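Local coordinates for d-3-phosphoglycerate dehydrogenase oxidoreductase protein (Ralstonia solanacearum, PDB 3GG9) that probably oxidises D-3-phosphoglycerate with NAD as cofactor, as a member of the D-isomer specific 2-hydroxyacid dehydrogenase family, at residues A[2-15]-A[46-59]. Numbering follows the deposited sequence. Where two conformers were deposited one is given.
Unlike the reference sequence in segment 2-15: L3 (reference Met). Unlike the reference sequence in segment 46-59: L52 (reference Ile).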
# COMPACT_ATOMS: atom_id res chain seq x y z
N SER A 2 -10.80 43.57 -2.62
CA SER A 2 -11.56 42.51 -1.94
C SER A 2 -12.52 41.81 -2.90
O SER A 2 -13.57 42.35 -3.26
CB SER A 2 -12.30 43.09 -0.74
OG SER A 2 -13.06 42.10 -0.08
N LEU A 3 -12.16 40.59 -3.31
CA LEU A 3 -12.90 39.81 -4.29
C LEU A 3 -13.80 38.78 -3.62
O LEU A 3 -13.56 38.33 -2.49
CB LEU A 3 -11.94 39.08 -5.25
CG LEU A 3 -10.93 39.89 -6.09
CD1 LEU A 3 -10.02 38.98 -6.89
CD2 LEU A 3 -11.63 40.85 -7.04
N LYS A 4 -14.86 38.43 -4.34
CA LYS A 4 -15.69 37.27 -4.03
C LYS A 4 -15.00 36.09 -4.73
O LYS A 4 -14.86 36.08 -5.97
CB LYS A 4 -17.09 37.52 -4.58
CG LYS A 4 -18.23 37.03 -3.70
CD LYS A 4 -18.81 35.72 -4.21
CE LYS A 4 -20.00 35.27 -3.37
NZ LYS A 4 -20.31 33.83 -3.62
N ILE A 5 -14.51 35.13 -3.94
CA ILE A 5 -13.74 33.99 -4.44
C ILE A 5 -14.47 32.69 -4.16
O ILE A 5 -15.05 32.51 -3.09
CB ILE A 5 -12.31 33.96 -3.81
CG1 ILE A 5 -11.54 35.21 -4.22
CG2 ILE A 5 -11.54 32.66 -4.18
CD1 ILE A 5 -10.23 35.40 -3.51
N ALA A 6 -14.50 31.80 -5.16
CA ALA A 6 -15.01 30.46 -4.96
C ALA A 6 -13.97 29.41 -5.32
O ALA A 6 -13.24 29.55 -6.31
CB ALA A 6 -16.27 30.24 -5.76
N VAL A 7 -13.90 28.37 -4.49
CA VAL A 7 -13.09 27.19 -4.74
C VAL A 7 -14.06 26.03 -4.96
O VAL A 7 -14.92 25.76 -4.12
CB VAL A 7 -12.20 26.81 -3.53
CG1 VAL A 7 -11.29 25.64 -3.90
CG2 VAL A 7 -11.37 28.01 -3.01
N LEU A 8 -13.91 25.35 -6.09
CA LEU A 8 -14.83 24.29 -6.48
C LEU A 8 -14.29 22.90 -6.11
O LEU A 8 -13.08 22.71 -5.99
CB LEU A 8 -15.03 24.36 -7.99
CG LEU A 8 -15.73 25.60 -8.55
CD1 LEU A 8 -15.97 25.40 -10.03
CD2 LEU A 8 -17.07 25.82 -7.83
N ASP A 9 -15.21 21.93 -5.94
CA ASP A 9 -14.91 20.48 -5.94
C ASP A 9 -13.97 19.98 -4.84
O ASP A 9 -13.14 19.11 -5.08
CB ASP A 9 -14.35 20.03 -7.30
CG ASP A 9 -15.14 20.56 -8.47
OD1 ASP A 9 -16.37 20.37 -8.49
OD2 ASP A 9 -14.52 21.15 -9.38
N ASP A 10 -14.11 20.52 -3.63
CA ASP A 10 -13.24 20.13 -2.51
C ASP A 10 -13.98 19.15 -1.59
O ASP A 10 -14.53 19.56 -0.55
CB ASP A 10 -12.78 21.38 -1.76
CG ASP A 10 -11.91 21.07 -0.53
OD1 ASP A 10 -11.32 19.97 -0.44
OD2 ASP A 10 -11.84 21.95 0.35
N TYR A 11 -13.95 17.87 -1.96
CA TYR A 11 -14.88 16.87 -1.40
C TYR A 11 -14.72 16.68 0.10
O TYR A 11 -15.70 16.51 0.80
CB TYR A 11 -14.80 15.51 -2.14
CG TYR A 11 -14.91 15.67 -3.64
CD1 TYR A 11 -16.15 15.82 -4.25
CD2 TYR A 11 -13.77 15.68 -4.45
CE1 TYR A 11 -16.25 15.98 -5.61
CE2 TYR A 11 -13.86 15.84 -5.81
CZ TYR A 11 -15.11 15.99 -6.39
OH TYR A 11 -15.22 16.17 -7.75
N GLN A 12 -13.48 16.76 0.59
CA GLN A 12 -13.19 16.54 2.00
C GLN A 12 -13.00 17.82 2.80
O GLN A 12 -12.51 17.77 3.94
CB GLN A 12 -11.94 15.67 2.15
CG GLN A 12 -12.19 14.24 1.78
CD GLN A 12 -10.93 13.38 1.74
OE1 GLN A 12 -10.21 13.37 0.74
NE2 GLN A 12 -10.72 12.59 2.81
N ASP A 13 -13.33 18.96 2.19
CA ASP A 13 -13.32 20.28 2.84
C ASP A 13 -11.93 20.55 3.42
O ASP A 13 -11.80 20.96 4.56
CB ASP A 13 -14.39 20.34 3.94
CG ASP A 13 -14.83 21.74 4.27
OD1 ASP A 13 -14.63 22.67 3.43
OD2 ASP A 13 -15.39 21.91 5.38
N ALA A 14 -10.90 20.25 2.64
CA ALA A 14 -9.52 20.35 3.13
C ALA A 14 -8.91 21.71 2.96
O ALA A 14 -8.03 22.09 3.72
CB ALA A 14 -8.62 19.31 2.43
N VAL A 15 -9.33 22.41 1.91
CA VAL A 15 -8.74 23.67 1.48
C VAL A 15 -8.78 24.73 2.57
O VAL A 15 -7.77 25.40 2.84
CB VAL A 15 -9.42 24.19 0.18
CG1 VAL A 15 -8.93 25.59 -0.20
CG2 VAL A 15 -9.20 23.18 -0.99
N VAL A 46 -21.96 29.88 -8.97
CA VAL A 46 -20.85 30.86 -8.96
C VAL A 46 -21.17 32.25 -9.58
O VAL A 46 -20.29 32.97 -10.06
CB VAL A 46 -19.53 30.26 -9.55
CG1 VAL A 46 -19.06 29.08 -8.71
CG2 VAL A 46 -19.69 29.84 -11.02
N ALA A 47 -22.45 32.62 -9.54
CA ALA A 47 -22.95 33.83 -10.22
C ALA A 47 -22.27 35.13 -9.80
O ALA A 47 -22.00 35.99 -10.64
CB ALA A 47 -24.47 33.94 -10.06
N ASP A 48 -21.96 35.26 -8.51
CA ASP A 48 -21.36 36.50 -7.99
C ASP A 48 -19.84 36.50 -7.89
O ASP A 48 -19.26 37.50 -7.46
CB ASP A 48 -21.93 36.82 -6.60
CG ASP A 48 -23.44 37.02 -6.62
OD1 ASP A 48 -23.96 37.66 -7.56
OD2 ASP A 48 -24.10 36.53 -5.67
N VAL A 49 -19.18 35.40 -8.26
CA VAL A 49 -17.74 35.34 -7.98
C VAL A 49 -16.91 36.05 -9.04
O VAL A 49 -17.18 35.95 -10.23
CB VAL A 49 -17.20 33.90 -7.63
CG1 VAL A 49 -18.34 32.97 -7.23
CG2 VAL A 49 -16.34 33.29 -8.73
N GLU A 50 -15.91 36.77 -8.58
CA GLU A 50 -15.00 37.44 -9.47
C GLU A 50 -13.76 36.59 -9.69
O GLU A 50 -13.08 36.73 -10.71
CB GLU A 50 -14.62 38.79 -8.87
CG GLU A 50 -15.82 39.65 -8.48
CD GLU A 50 -15.49 40.66 -7.41
OE1 GLU A 50 -14.84 41.68 -7.73
OE2 GLU A 50 -15.87 40.43 -6.24
N ALA A 51 -13.44 35.71 -8.73
CA ALA A 51 -12.27 34.83 -8.86
C ALA A 51 -12.61 33.39 -8.55
O ALA A 51 -13.21 33.08 -7.52
CB ALA A 51 -11.09 35.31 -8.02
N LEU A 52 -12.22 32.49 -9.44
CA LEU A 52 -12.57 31.09 -9.31
C LEU A 52 -11.28 30.32 -9.18
O LEU A 52 -10.38 30.47 -10.00
CB LEU A 52 -13.34 30.65 -10.56
CG LEU A 52 -14.29 29.47 -10.56
CD1 LEU A 52 -15.28 29.51 -9.40
CD2 LEU A 52 -15.02 29.49 -11.88
N VAL A 53 -11.18 29.51 -8.12
CA VAL A 53 -10.06 28.60 -7.96
C VAL A 53 -10.51 27.18 -8.34
O VAL A 53 -11.48 26.65 -7.78
CB VAL A 53 -9.47 28.61 -6.54
CG1 VAL A 53 -8.28 27.61 -6.42
CG2 VAL A 53 -9.02 30.03 -6.18
N LEU A 54 -9.81 26.60 -9.31
CA LEU A 54 -10.09 25.25 -9.78
C LEU A 54 -9.07 24.26 -9.23
O LEU A 54 -7.87 24.56 -9.18
CB LEU A 54 -10.08 25.20 -11.32
CG LEU A 54 -11.10 26.05 -12.09
CD1 LEU A 54 -10.96 25.83 -13.59
CD2 LEU A 54 -12.52 25.74 -11.65
N ILE A 55 -9.57 23.10 -8.82
CA ILE A 55 -8.75 21.99 -8.35
C ILE A 55 -8.48 21.06 -9.51
O ILE A 55 -9.35 20.28 -9.92
CB ILE A 55 -9.39 21.24 -7.16
CG1 ILE A 55 -9.78 22.23 -6.05
CG2 ILE A 55 -8.46 20.11 -6.65
CD1 ILE A 55 -10.35 21.58 -4.79
N ARG A 56 -7.27 21.17 -10.05
CA ARG A 56 -6.84 20.36 -11.18
C ARG A 56 -7.87 20.33 -12.31
O ARG A 56 -8.35 21.37 -12.74
CB ARG A 56 -6.39 18.97 -10.70
CG ARG A 56 -5.15 19.05 -9.81
CD ARG A 56 -4.00 19.78 -10.51
NE ARG A 56 -3.71 19.21 -11.83
CZ ARG A 56 -3.69 19.89 -12.97
NH1 ARG A 56 -3.43 19.26 -14.11
NH2 ARG A 56 -3.94 21.20 -13.00
N GLU A 57 -8.24 19.14 -12.78
CA GLU A 57 -9.23 19.06 -13.87
C GLU A 57 -10.64 18.67 -13.42
O GLU A 57 -11.42 18.15 -14.22
CB GLU A 57 -8.75 18.10 -14.96
CG GLU A 57 -7.38 18.45 -15.55
CD GLU A 57 -7.34 18.34 -17.07
OE1 GLU A 57 -6.48 19.00 -17.71
OE2 GLU A 57 -8.17 17.59 -17.65
N ARG A 58 -10.97 18.92 -12.15
CA ARG A 58 -12.27 18.47 -11.61
C ARG A 58 -13.51 19.13 -12.26
O ARG A 58 -14.59 18.52 -12.33
CB ARG A 58 -12.30 18.62 -10.09
CG ARG A 58 -11.28 17.72 -9.35
CD ARG A 58 -11.42 17.81 -7.84
NE ARG A 58 -10.32 17.10 -7.19
CZ ARG A 58 -9.99 17.18 -5.90
NH1 ARG A 58 -10.63 17.93 -5.03
NH2 ARG A 58 -8.95 16.49 -5.48
N THR A 59 -13.35 20.38 -12.71
CA THR A 59 -14.41 21.13 -13.39
C THR A 59 -13.87 21.66 -14.72
O THR A 59 -12.75 22.19 -14.78
CB THR A 59 -14.95 22.30 -12.51
OG1 THR A 59 -15.75 21.77 -11.45
CG2 THR A 59 -15.85 23.27 -13.32
O HOH W 1 -12.12 22.47 -9.83
O HOH W 2 -10.20 17.97 -1.99
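A6 N donates to A51 O, A6 O accepts from V53 N at 2.7 Å, and L8 N reaches V53 O: the ladder of two parallel strands, 4-7 and 51-54. At its start K4 O takes two donors, E50 N and A51 N, while the E50 side chain, extended beyond CG, brings OE2 to K4 N at 2.9 Å, met from above the carboxylate plane.

On one face the beta-branched I5, V7 and V53 suit the extended backbone, and small A51 accommodates I5, its CB 3.8 Å from I5 CG1. On the other, small A6 admits L52 CD1, and also V49 CG1 from before strand 51-54. Just past strand 4-7, L8 packs CD2 on V46 CG1 and CD1 on L54 CD2.

Buried D9 has OD2 bonded to a water that also accepts from I55 N; T59 OG1 donates to it too, at a doubtfully short 2.5 Å. T35 OG1 bonds OD1. R58, extended from CG to NE, lays NH1 against D9 O at 2.8 Å, nearly in the guanidinium plane, with I55 CG2 over one face and Y309 OH bonding NH2. D10, its CG anti to the backbone N (chi1 177°), accepts A14 N at OD1 and V15 N at OD2, each on the syn side.

Strands 28-31 and 74-77 flank the pair in a five-stranded sheet of flavodoxin-like order 2-1-3-4-5, distinct from the Rossmann sheet that probably binds NAD; helix 306-324 covers V53 and I55. Through D9, polar bonds thus tie the turn after 4-7 to the loop after 51-54.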